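Local atomic coordinates of 303aa long hypothetical esterase (Sulfolobus tokodaii, PDB entry 3AIN), a protein that probably hydrolyses carboxylic ester bonds, as a thermostable, hormone-sensitive-lipase-like carboxylesterase with an alpha/beta hydrolase fold. Residues E44-R47 and S48-Q52; I181-K185 and E186-L190; Y210-G213 and E214-L218; Y272-K275 and L276-S279. The protein carries 1 engineered substitution. One frame throughout, in Å; residues are numbered along the deposited sequence.

Contact 1. Residues E44-R47 and S48-Q52; sequences EEIR and SLFKQ
Ser48 N, Leu49 N and Phe50 N each donate to the carbonyl four residues back, with Leu49 N reaching Glu45 O at 2.9 Å and 163°, which makes 44-47 and 48-52 one continuous piece of alpha helix; the next bond, Lys51 N to Arg47 O, is weak at 3.4 Å. One turn apart, Ile46 and Phe50 form the apolar pair, their side chains slanting across each other with Ile46 CG2 4.0 Å from Phe50 CE1. The methyl gets there because CG2 lies anti to the backbone N, on the carbonyl side of Ile46. Phe50 CD1 also lies 3.5 Å from Ile46 O. Both residues sit on helix 43-54, in i and i+4 positions, and this helix precedes the first strand of the sheet; in relatives of this family such N-terminal helices contribute to the cap, consistent with its place at the surface. Several groups fix the Arg47 guanidinium: NE donates to Val102 O, NH2 makes a salt bridge with Glu134, and NH1 meets Glu44 OE2 at 3.0 Å in a salt bridge whose hydrogen bond is bent and weak. On Ser48, OG accepts from Gln52 NE2 at 2.9 Å and 158°, lying close to the plane of the Gln52 amide.

Contact 2. Residues I181-K185 and E186-L190; sequences ILSKK and ENIKL
Ser183 O accepts two sound backbone bonds, from Ile188 N at 2.9 Å and from Glu186 N at 3.0 Å, and the two donors reach it from opposite faces of its carbonyl plane. The first of them, nearly straight at 164°, combines with Asn187 N to Lys184 O at 3.0 Å to define a Schellman motif. Asn187 is its C-prime residue, and its positive phi of 52° is what reverses the chain and ends helix 171-185 before the loop that leads to strand 192-196. The bond from Glu186 N is less direct, its donor standing well above the carbonyl plane, and a second, weak bond runs from the same N to Leu182 O. Glu186 CG also packs on Leu182 O, 3.4 Å away, before the carboxylate turns off. Past the reversal the loop folds back along the helix end: Ile188 CB rests 3.9 Å from Ser183 CB, and Ile188 itself leans on Tyr152 of helix 139-153. Chi1 of -64° sets the Ser183 hydroxyl beside its own backbone N, where it bonds back to Thr179 O one turn earlier. That same OG has the methyl Leu190 CD1 against it at 3.8 Å.

Contact 3. Residues Y210-G213 and E214-L218; sequences YDNG and EGFFL
Phe216 returns over the end of helix 207-212 and lays the edge of its ring against the carbonyl oxygens of Asp211 and Asn212. Its CB points toward the helix and lies 4.1 Å from Asn212 O. Chi1 places CG beside the backbone N of Phe216 and anti to its carbonyl carbon, which brings the ring edge up to Asn212. There CD1 sits 3.7 Å from Asn212 O, an oxygen lying in the ring plane, and CD1 packs on Asn212 CA as well. One atom further out, CE1 approaches Asp211 O at 4.0 Å, again at the ring edge and near its plane. The Asn212 amide plane stands almost perpendicular to the ring, 81° away, and the two side chains pass each other at a slant. Outside the segments, the ring meets the His262 ring with the planes nearly parallel.

Water does the polar bridging. One water donates to Asp211 O at 2.7 Å and to Glu214 O at 2.8 Å. A second donates to Asn212 O at 2.7 Å and to Leu218 O, and accepts from Phe216 N at 2.9 Å, so three backbone groups hold it. Beyond it, Leu218 N bonds to Phe216 O round Phe217, whose phi of 74° and psi of -58° are those of a classic gamma turn; the Leu218 side chain after it lies near, without touching, Gly168, Ser170 and Gly172, probably the nucleophile elbow.

The polar links found between the two segments run through these two waters, alongside the direct packing of Phe216; the aromatic C-H edge probably adds a mild attraction to the carbonyl oxygens.

Contact 4. Residues Y272-K275 and L276-S279; sequences YANK and LLQS
Ser279 OG donates to Lys275 O at 2.7 Å, the shortest hydrogen bond between 272-275 and 276-279, and approaches from above the carbonyl plane, 37° out of it. With chi1 at -55° the hydroxyl lies beside its own backbone N, and that N sends a weak bond to the same Lys275 O, so the serine grips this carbonyl of the final helical turn twice. Gln278 CG presses on Asn274 O at 3.1 Å while Gln278 N donates to that oxygen. Further back along the helix, Leu276 CD1 meets the Tyr272 ring, 3.7 Å from CD2, and Leu276 N closes a regular bond to Tyr272 O at 3.0 Å and 166°.

A water forms the next layer: it donates to Ser279 OG at 2.8 Å and accepts weakly from Lys275 NZ at 3.4 Å. Lys275 NZ has its stronger partner in Ile245 O, which holds the lysine end near the water. Tyr272 is set among Ala177 and Ile181 of helix 171-185 and Ile257 of strand 255-260, while Ala273 and Leu276 cover Val283 of strand 283-288. Leu277 packs on Asn290 of the second subunit, so the helix also borders the dimer contact. Lying on both strands, helix 266-278 is the connection of a beta-alpha-beta crossover, the repeating element of the parallel part of an alpha/beta hydrolase sheet.

Along the chain the contacts follow one another in series, from contact 1 on helix 43-54 to contact 4 on helix 266-278. Contacts 2 and 4 are neighbours, their centres about 18 Å apart, and touch where Ile181 CD1 packs 3.5 Å from Tyr272 OH, joining helix 171-185 to helix 266-278 beside the central sheet. Contact 1 lies across the chain's centre from both, about 34 Å and 36 Å away between centres. Contact 3, at the end of helix 207-212 and in the loop before helix 220-230, comes within about 6 Å of contact 1 at nearest atoms without touching. As in relatives of the hormone-sensitive lipase family, contacts 1 and 3 probably belong to the cap region, whereas 2 and 4 belong to the catalytic alpha/beta scaffold.

Contact 1. Residues E44-R47 and S48-Q52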
loop_
_atom_site.group_PDB
_atom_site.type_symbol
_atom_site.label_atom_id
_atom_site.label_comp_id
_atom_site.label_asym_id
_atom_site.label_seq_id
_atom_site.Cartn_x
_atom_site.Cartn_y
_atom_site.Cartn_z
ATOM N N GLU A 44 10.423 -33.768 -1.619
ATOM C CA GLU A 44 10.955 -33.735 -0.249
ATOM C C GLU A 44 12.173 -32.829 -0.140
ATOM O O GLU A 44 12.360 -32.171 0.878
ATOM C CB GLU A 44 11.321 -35.147 0.249
ATOM C CG GLU A 44 10.136 -36.050 0.515
ATOM C CD GLU A 44 9.078 -35.430 1.429
ATOM O OE1 GLU A 44 9.423 -34.639 2.329
ATOM O OE2 GLU A 44 7.885 -35.715 1.219
ATOM N N GLU A 45 13.085 -32.927 -1.103
ATOM C CA GLU A 45 14.273 -32.072 -1.094
ATOM C C GLU A 45 13.916 -30.584 -1.162
ATOM O O GLU A 45 14.470 -29.756 -0.426
ATOM C CB GLU A 45 15.257 -32.474 -2.196
ATOM C CG GLU A 45 16.140 -33.669 -1.782
ATOM C CD GLU A 45 17.082 -34.145 -2.869
ATOM O OE1 GLU A 45 16.667 -34.202 -4.046
ATOM O OE2 GLU A 45 18.235 -34.510 -2.528
ATOM N N ILE A 46 12.923 -30.252 -1.980
ATOM C CA ILE A 46 12.494 -28.870 -2.085
ATOM C C ILE A 46 11.774 -28.401 -0.819
ATOM O O ILE A 46 11.993 -27.274 -0.371
ATOM C CB ILE A 46 11.620 -28.629 -3.337
ATOM C CG1 ILE A 46 12.442 -28.930 -4.601
ATOM C CG2 ILE A 46 11.136 -27.182 -3.362
ATOM C CD1 ILE A 46 11.601 -29.017 -5.860
ATOM N N ARG A 47 10.956 -29.270 -0.221
ATOM C CA ARG A 47 10.294 -28.914 1.042
ATOM C C ARG A 47 11.315 -28.632 2.127
ATOM O O ARG A 47 11.197 -27.661 2.874
ATOM C CB ARG A 47 9.344 -30.016 1.526
ATOM C CG ARG A 47 8.063 -30.136 0.680
ATOM C CD ARG A 47 7.252 -31.345 1.115
ATOM N NE ARG A 47 5.935 -31.383 0.457
ATOM C CZ ARG A 47 5.287 -32.502 0.153
ATOM N NH1 ARG A 47 5.731 -33.684 0.595
ATOM N NH2 ARG A 47 4.152 -32.440 -0.541
ATOM N N SER A 48 12.374 -29.430 2.136
ATOM C CA SER A 48 13.481 -29.194 3.072
ATOM C C SER A 48 14.217 -27.888 2.777
ATOM O O SER A 48 14.467 -27.096 3.694
ATOM C CB SER A 48 14.483 -30.368 3.034
ATOM O OG SER A 48 15.548 -30.067 3.917
ATOM N N LEU A 49 14.519 -27.641 1.504
ATOM C CA LEU A 49 15.147 -26.383 1.079
ATOM C C LEU A 49 14.382 -25.137 1.526
ATOM O O LEU A 49 14.992 -24.159 1.968
ATOM C CB LEU A 49 15.360 -26.353 -0.434
ATOM C CG LEU A 49 16.543 -27.131 -0.993
ATOM C CD1 LEU A 49 16.485 -27.051 -2.515
ATOM C CD2 LEU A 49 17.869 -26.545 -0.468
ATOM N N PHE A 50 13.054 -25.186 1.440
ATOM C CA PHE A 50 12.220 -24.062 1.945
ATOM C C PHE A 50 12.555 -23.778 3.409
ATOM O O PHE A 50 12.699 -22.612 3.818
ATOM C CB PHE A 50 10.718 -24.369 1.826
ATOM C CG PHE A 50 10.058 -23.821 0.578
ATOM C CD1 PHE A 50 10.579 -24.095 -0.689
ATOM C CD2 PHE A 50 8.859 -23.106 0.673
ATOM C CE1 PHE A 50 9.882 -23.714 -1.850
ATOM C CE2 PHE A 50 8.176 -22.692 -0.481
ATOM C CZ PHE A 50 8.701 -22.983 -1.737
ATOM N N LYS A 51 12.631 -24.830 4.221
ATOM C CA LYS A 51 12.911 -24.656 5.661
ATOM C C LYS A 51 14.338 -24.161 5.874
ATOM O O LYS A 51 14.598 -23.282 6.717
ATOM C CB LYS A 51 12.708 -25.977 6.412
ATOM C CG LYS A 51 11.291 -26.560 6.282
ATOM C CD LYS A 51 11.100 -27.778 7.179
ATOM C CE LYS A 51 9.767 -28.456 6.822
ATOM N NZ LYS A 51 9.739 -29.893 7.233
ATOM N N GLN A 52 15.271 -24.703 5.090
ATOM C CA GLN A 52 16.664 -24.282 5.206
ATOM C C GLN A 52 16.811 -22.807 4.854
ATOM O O GLN A 52 17.550 -22.076 5.520
ATOM C CB GLN A 52 17.561 -25.118 4.288
ATOM C CG GLN A 52 17.579 -26.590 4.653
ATOM C CD GLN A 52 18.405 -27.394 3.678
ATOM O OE1 GLN A 52 19.465 -26.933 3.256
ATOM N NE2 GLN A 52 17.835 -28.490 3.159
#

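Contact 2. Residues I181-K185 and E186-L190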
loop_
_atom_site.group_PDB
_atom_site.type_symbol
_atom_site.label_atom_id
_atom_site.label_comp_id
_atom_site.label_asym_id
_atom_site.label_seq_id
_atom_site.Cartn_x
_atom_site.Cartn_y
_atom_site.Cartn_z
ATOM N N ILE A 181 -15.370 -17.707 1.362
ATOM C CA ILE A 181 -16.606 -18.102 0.665
ATOM C C ILE A 181 -17.346 -19.154 1.485
ATOM O O ILE A 181 -18.567 -19.075 1.647
ATOM C CB ILE A 181 -16.334 -18.613 -0.763
ATOM C CG1 ILE A 181 -15.865 -17.431 -1.637
ATOM C CG2 ILE A 181 -17.621 -19.248 -1.393
ATOM C CD1 ILE A 181 -15.037 -17.854 -2.811
ATOM N N LEU A 182 -16.615 -20.160 1.957
ATOM C CA LEU A 182 -17.251 -21.249 2.719
ATOM C C LEU A 182 -17.835 -20.766 4.048
ATOM O O LEU A 182 -18.821 -21.327 4.529
ATOM C CB LEU A 182 -16.255 -22.383 2.969
ATOM C CG LEU A 182 -15.823 -23.169 1.731
ATOM C CD1 LEU A 182 -14.630 -24.079 2.032
ATOM C CD2 LEU A 182 -16.966 -23.946 1.075
ATOM N N SER A 183 -17.210 -19.742 4.630
ATOM C CA SER A 183 -17.651 -19.146 5.900
ATOM C C SER A 183 -18.986 -18.427 5.749
ATOM O O SER A 183 -19.867 -18.525 6.608
ATOM C CB SER A 183 -16.581 -18.171 6.430
ATOM O OG SER A 183 -15.371 -18.853 6.740
ATOM N N LYS A 184 -19.168 -17.758 4.618
ATOM C CA LYS A 184 -20.430 -17.084 4.341
ATOM C C LYS A 184 -21.578 -18.095 4.354
ATOM O O LYS A 184 -22.605 -17.888 5.014
ATOM C CB LYS A 184 -20.346 -16.351 2.995
ATOM C CG LYS A 184 -21.635 -16.331 2.210
ATOM C CD LYS A 184 -21.572 -15.289 1.104
ATOM C CE LYS A 184 -21.193 -15.917 -0.222
ATOM N NZ LYS A 184 -21.746 -15.127 -1.386
ATOM N N LYS A 185 -21.296 -19.277 3.821
ATOM C CA LYS A 185 -22.302 -20.310 3.658
ATOM C C LYS A 185 -22.734 -20.880 5.001
ATOM O O LYS A 185 -23.869 -21.320 5.147
ATOM C CB LYS A 185 -21.776 -21.430 2.759
ATOM C CG LYS A 185 -21.198 -20.945 1.436
ATOM C CD LYS A 185 -20.594 -22.101 0.644
ATOM C CE LYS A 185 -21.472 -22.500 -0.530
ATOM N NZ LYS A 185 -21.094 -21.773 -1.775
ATOM N N GLU A 186 -21.872 -20.739 6.009
ATOM C CA GLU A 186 -22.148 -21.236 7.353
ATOM C C GLU A 186 -22.436 -20.133 8.365
ATOM O O GLU A 186 -22.216 -20.333 9.557
ATOM C CB GLU A 186 -20.971 -22.062 7.872
ATOM C CG GLU A 186 -20.499 -23.117 6.904
ATOM C CD GLU A 186 -20.482 -24.492 7.518
ATOM O OE1 GLU A 186 -20.368 -24.585 8.757
ATOM O OE2 GLU A 186 -20.494 -25.477 6.751
ATOM N N ASN A 187 -22.761 -18.937 7.873
ATOM C CA ASN A 187 -22.972 -17.751 8.712
ATOM C C ASN A 187 -21.838 -17.421 9.690
ATOM O O ASN A 187 -22.078 -16.952 10.800
ATOM C CB ASN A 187 -24.325 -17.810 9.444
ATOM C CG ASN A 187 -24.940 -16.426 9.646
ATOM O OD1 ASN A 187 -25.889 -16.257 10.415
ATOM N ND2 ASN A 187 -24.353 -15.422 9.004
ATOM N N ILE A 188 -20.599 -17.649 9.267
ATOM C CA ILE A 188 -19.449 -17.270 10.073
ATOM C C ILE A 188 -18.996 -15.918 9.574
ATOM O O ILE A 188 -18.839 -15.742 8.366
ATOM C CB ILE A 188 -18.294 -18.265 9.879
ATOM C CG1 ILE A 188 -18.645 -19.607 10.521
ATOM C CG2 ILE A 188 -16.976 -17.685 10.406
ATOM C CD1 ILE A 188 -17.712 -20.727 10.087
ATOM N N LYS A 189 -19.013 -14.926 10.463
ATOM C CA LYS A 189 -18.869 -13.533 10.071
ATOM C C LYS A 189 -17.435 -13.087 10.325
ATOM O O LYS A 189 -17.089 -12.699 11.435
ATOM C CB LYS A 189 -19.834 -12.643 10.867
ATOM C CG LYS A 189 -21.300 -12.880 10.535
ATOM C CD LYS A 189 -22.188 -12.725 11.764
ATOM C CE LYS A 189 -23.494 -13.494 11.593
ATOM N NZ LYS A 189 -24.681 -12.635 11.849
ATOM N N LEU A 190 -16.619 -13.107 9.273
ATOM C CA LEU A 190 -15.234 -12.668 9.368
ATOM C C LEU A 190 -15.120 -11.155 9.179
ATOM O O LEU A 190 -15.886 -10.564 8.415
ATOM C CB LEU A 190 -14.434 -13.353 8.256
ATOM C CG LEU A 190 -14.541 -14.871 8.235
ATOM C CD1 LEU A 190 -13.766 -15.414 7.015
ATOM C CD2 LEU A 190 -13.947 -15.406 9.526
#

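Contact 3. Residues Y210-G213 and E214-L218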
loop_
_atom_site.group_PDB
_atom_site.type_symbol
_atom_site.label_atom_id
_atom_site.label_comp_id
_atom_site.label_asym_id
_atom_site.label_seq_id
_atom_site.Cartn_x
_atom_site.Cartn_y
_atom_site.Cartn_z
ATOM N N TYR A 210 0.895 -14.603 -20.043
ATOM C CA TYR A 210 1.815 -14.715 -21.185
ATOM C C TYR A 210 3.021 -13.773 -21.070
ATOM O O TYR A 210 4.150 -14.161 -21.396
ATOM C CB TYR A 210 1.069 -14.480 -22.512
ATOM C CG TYR A 210 0.161 -15.629 -22.853
ATOM C CD1 TYR A 210 0.650 -16.744 -23.533
ATOM C CD2 TYR A 210 -1.143 -15.679 -22.364
ATOM C CE1 TYR A 210 -0.171 -17.844 -23.807
ATOM C CE2 TYR A 210 -1.926 -16.808 -22.522
ATOM C CZ TYR A 210 -1.460 -17.866 -23.301
ATOM O OH TYR A 210 -2.249 -18.968 -23.485
ATOM N N ASP A 211 2.800 -12.563 -20.564
ATOM C CA ASP A 211 3.886 -11.579 -20.450
ATOM C C ASP A 211 4.890 -12.046 -19.407
ATOM O O ASP A 211 6.078 -11.730 -19.509
ATOM C CB ASP A 211 3.342 -10.216 -20.008
ATOM C CG ASP A 211 2.673 -9.429 -21.136
ATOM O OD1 ASP A 211 2.743 -9.834 -22.308
ATOM O OD2 ASP A 211 2.075 -8.386 -20.814
ATOM N N ASN A 212 4.392 -12.677 -18.337
ATOM C CA ASN A 212 5.198 -12.879 -17.126
ATOM C C ASN A 212 5.385 -14.364 -16.819
ATOM O O ASN A 212 5.914 -14.728 -15.771
ATOM C CB ASN A 212 4.560 -12.171 -15.904
ATOM C CG ASN A 212 4.376 -10.675 -16.118
ATOM O OD1 ASN A 212 3.387 -10.083 -15.666
ATOM N ND2 ASN A 212 5.406 -10.030 -16.631
ATOM N N GLY A 213 5.013 -15.237 -17.755
ATOM C CA GLY A 213 5.035 -16.685 -17.475
ATOM C C GLY A 213 6.396 -17.367 -17.571
ATOM O O GLY A 213 6.517 -18.570 -17.272
ATOM N N GLU A 214 7.397 -16.644 -18.074
ATOM C CA GLU A 214 8.816 -17.068 -17.929
ATOM C C GLU A 214 9.700 -15.930 -17.427
ATOM O O GLU A 214 9.391 -14.750 -17.627
ATOM C CB GLU A 214 9.379 -17.602 -19.263
ATOM C CG GLU A 214 8.529 -18.695 -19.900
ATOM C CD GLU A 214 8.614 -20.029 -19.171
ATOM O OE1 GLU A 214 9.530 -20.204 -18.330
ATOM O OE2 GLU A 214 7.665 -20.827 -19.295
ATOM N N GLY A 215 10.779 -16.291 -16.728
ATOM C CA GLY A 215 11.789 -15.317 -16.324
ATOM C C GLY A 215 11.553 -14.608 -15.004
ATOM O O GLY A 215 12.345 -13.741 -14.619
ATOM N N PHE A 216 10.394 -14.842 -14.385
ATOM C CA PHE A 216 10.051 -14.121 -13.151
ATOM C C PHE A 216 9.697 -15.096 -12.026
ATOM O O PHE A 216 8.682 -14.920 -11.339
ATOM C CB PHE A 216 8.900 -13.132 -13.408
ATOM C CG PHE A 216 9.217 -12.084 -14.449
ATOM C CD1 PHE A 216 8.520 -12.045 -15.639
ATOM C CD2 PHE A 216 10.127 -11.068 -14.179
ATOM C CE1 PHE A 216 8.760 -11.031 -16.575
ATOM C CE2 PHE A 216 10.369 -10.065 -15.097
ATOM C CZ PHE A 216 9.672 -10.034 -16.289
ATOM N N PHE A 217 10.582 -16.098 -11.812
ATOM C CA PHE A 217 10.472 -16.997 -10.651
ATOM C C PHE A 217 9.370 -18.062 -10.645
ATOM O O PHE A 217 9.653 -19.260 -10.661
ATOM C CB PHE A 217 10.404 -16.172 -9.352
ATOM C CG PHE A 217 10.519 -17.000 -8.078
ATOM C CD1 PHE A 217 9.586 -16.860 -7.054
ATOM C CD2 PHE A 217 11.554 -17.912 -7.906
ATOM C CE1 PHE A 217 9.690 -17.614 -5.876
ATOM C CE2 PHE A 217 11.717 -18.589 -6.691
ATOM C CZ PHE A 217 10.756 -18.484 -5.705
ATOM N N LEU A 218 8.109 -17.606 -10.768
ATOM C CA LEU A 218 6.997 -18.527 -10.859
ATOM C C LEU A 218 6.736 -18.608 -12.359
ATOM O O LEU A 218 6.363 -17.603 -12.965
ATOM C CB LEU A 218 5.744 -17.964 -10.174
ATOM C CG LEU A 218 4.514 -18.869 -10.367
ATOM C CD1 LEU A 218 4.646 -20.214 -9.678
ATOM C CD2 LEU A 218 3.296 -18.117 -9.860
HETATM O O HOH W 1 7.727 -13.896 -19.716
HETATM O O HOH W 2 7.906 -16.271 -14.791
#

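Contact 4. Residues Y272-K275 and L276-S279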
loop_
_atom_site.group_PDB
_atom_site.type_symbol
_atom_site.label_atom_id
_atom_site.label_comp_id
_atom_site.label_asym_id
_atom_site.label_seq_id
_atom_site.Cartn_x
_atom_site.Cartn_y
_atom_site.Cartn_z
ATOM N N TYR A 272 -10.245 -10.703 -9.326
ATOM C CA TYR A 272 -10.941 -11.088 -8.111
ATOM C C TYR A 272 -11.369 -9.836 -7.328
ATOM O O TYR A 272 -12.477 -9.785 -6.791
ATOM C CB TYR A 272 -10.078 -12.005 -7.235
ATOM C CG TYR A 272 -10.907 -12.797 -6.217
ATOM C CD1 TYR A 272 -11.631 -13.918 -6.620
ATOM C CD2 TYR A 272 -10.914 -12.450 -4.866
ATOM C CE1 TYR A 272 -12.404 -14.631 -5.716
ATOM C CE2 TYR A 272 -11.607 -13.227 -3.943
ATOM C CZ TYR A 272 -12.346 -14.304 -4.386
ATOM O OH TYR A 272 -13.135 -15.009 -3.492
ATOM N N ALA A 273 -10.466 -8.866 -7.202
ATOM C CA ALA A 273 -10.824 -7.579 -6.585
ATOM C C ALA A 273 -12.031 -6.977 -7.309
ATOM O O ALA A 273 -12.930 -6.430 -6.671
ATOM C CB ALA A 273 -9.625 -6.590 -6.622
ATOM N N ASN A 274 -11.967 -6.952 -8.629
ATOM C CA ASN A 274 -13.032 -6.331 -9.420
ATOM C C ASN A 274 -14.379 -7.014 -9.216
ATOM O O ASN A 274 -15.409 -6.333 -9.126
ATOM C CB ASN A 274 -12.648 -6.272 -10.896
ATOM C CG ASN A 274 -11.487 -5.301 -11.155
ATOM O OD1 ASN A 274 -10.725 -5.447 -12.122
ATOM N ND2 ASN A 274 -11.230 -4.456 -10.182
ATOM N N LYS A 275 -14.382 -8.340 -9.219
ATOM C CA LYS A 275 -15.621 -9.090 -9.018
ATOM C C LYS A 275 -16.174 -8.928 -7.607
ATOM O O LYS A 275 -17.385 -8.683 -7.433
ATOM C CB LYS A 275 -15.426 -10.562 -9.385
ATOM C CG LYS A 275 -16.705 -11.414 -9.407
ATOM C CD LYS A 275 -16.357 -12.804 -9.956
ATOM C CE LYS A 275 -17.540 -13.509 -10.593
ATOM N NZ LYS A 275 -18.182 -14.408 -9.628
ATOM N N LEU A 276 -15.283 -8.833 -6.617
ATOM C CA LEU A 276 -15.709 -8.424 -5.279
ATOM C C LEU A 276 -16.376 -7.056 -5.271
ATOM O O LEU A 276 -17.431 -6.885 -4.660
ATOM C CB LEU A 276 -14.533 -8.425 -4.297
ATOM C CG LEU A 276 -14.089 -9.785 -3.781
ATOM C CD1 LEU A 276 -12.634 -9.684 -3.210
ATOM C CD2 LEU A 276 -15.058 -10.309 -2.696
ATOM N N LEU A 277 -15.752 -6.075 -5.914
ATOM C CA LEU A 277 -16.295 -4.721 -5.953
ATOM C C LEU A 277 -17.665 -4.703 -6.632
ATOM O O LEU A 277 -18.595 -4.038 -6.150
ATOM C CB LEU A 277 -15.333 -3.781 -6.694
ATOM C CG LEU A 277 -14.087 -3.367 -5.919
ATOM C CD1 LEU A 277 -13.176 -2.603 -6.901
ATOM C CD2 LEU A 277 -14.444 -2.462 -4.700
ATOM N N GLN A 278 -17.788 -5.458 -7.713
ATOM C CA GLN A 278 -19.033 -5.527 -8.485
ATOM C C GLN A 278 -20.112 -6.184 -7.636
ATOM O O GLN A 278 -21.300 -6.147 -7.998
ATOM C CB GLN A 278 -18.848 -6.353 -9.765
ATOM C CG GLN A 278 -17.958 -5.729 -10.837
ATOM C CD GLN A 278 -17.770 -6.662 -12.046
ATOM O OE1 GLN A 278 -17.656 -7.898 -11.908
ATOM N NE2 GLN A 278 -17.681 -6.069 -13.223
ATOM N N SER A 279 -19.671 -6.986 -6.671
ATOM C CA SER A 279 -20.585 -7.732 -5.791
ATOM C C SER A 279 -20.869 -6.969 -4.491
ATOM O O SER A 279 -21.375 -7.552 -3.514
ATOM C CB SER A 279 -19.987 -9.114 -5.473
ATOM O OG SER A 279 -19.686 -9.834 -6.661
HETATM O O HOH W 3 -20.078 -12.501 -7.565
#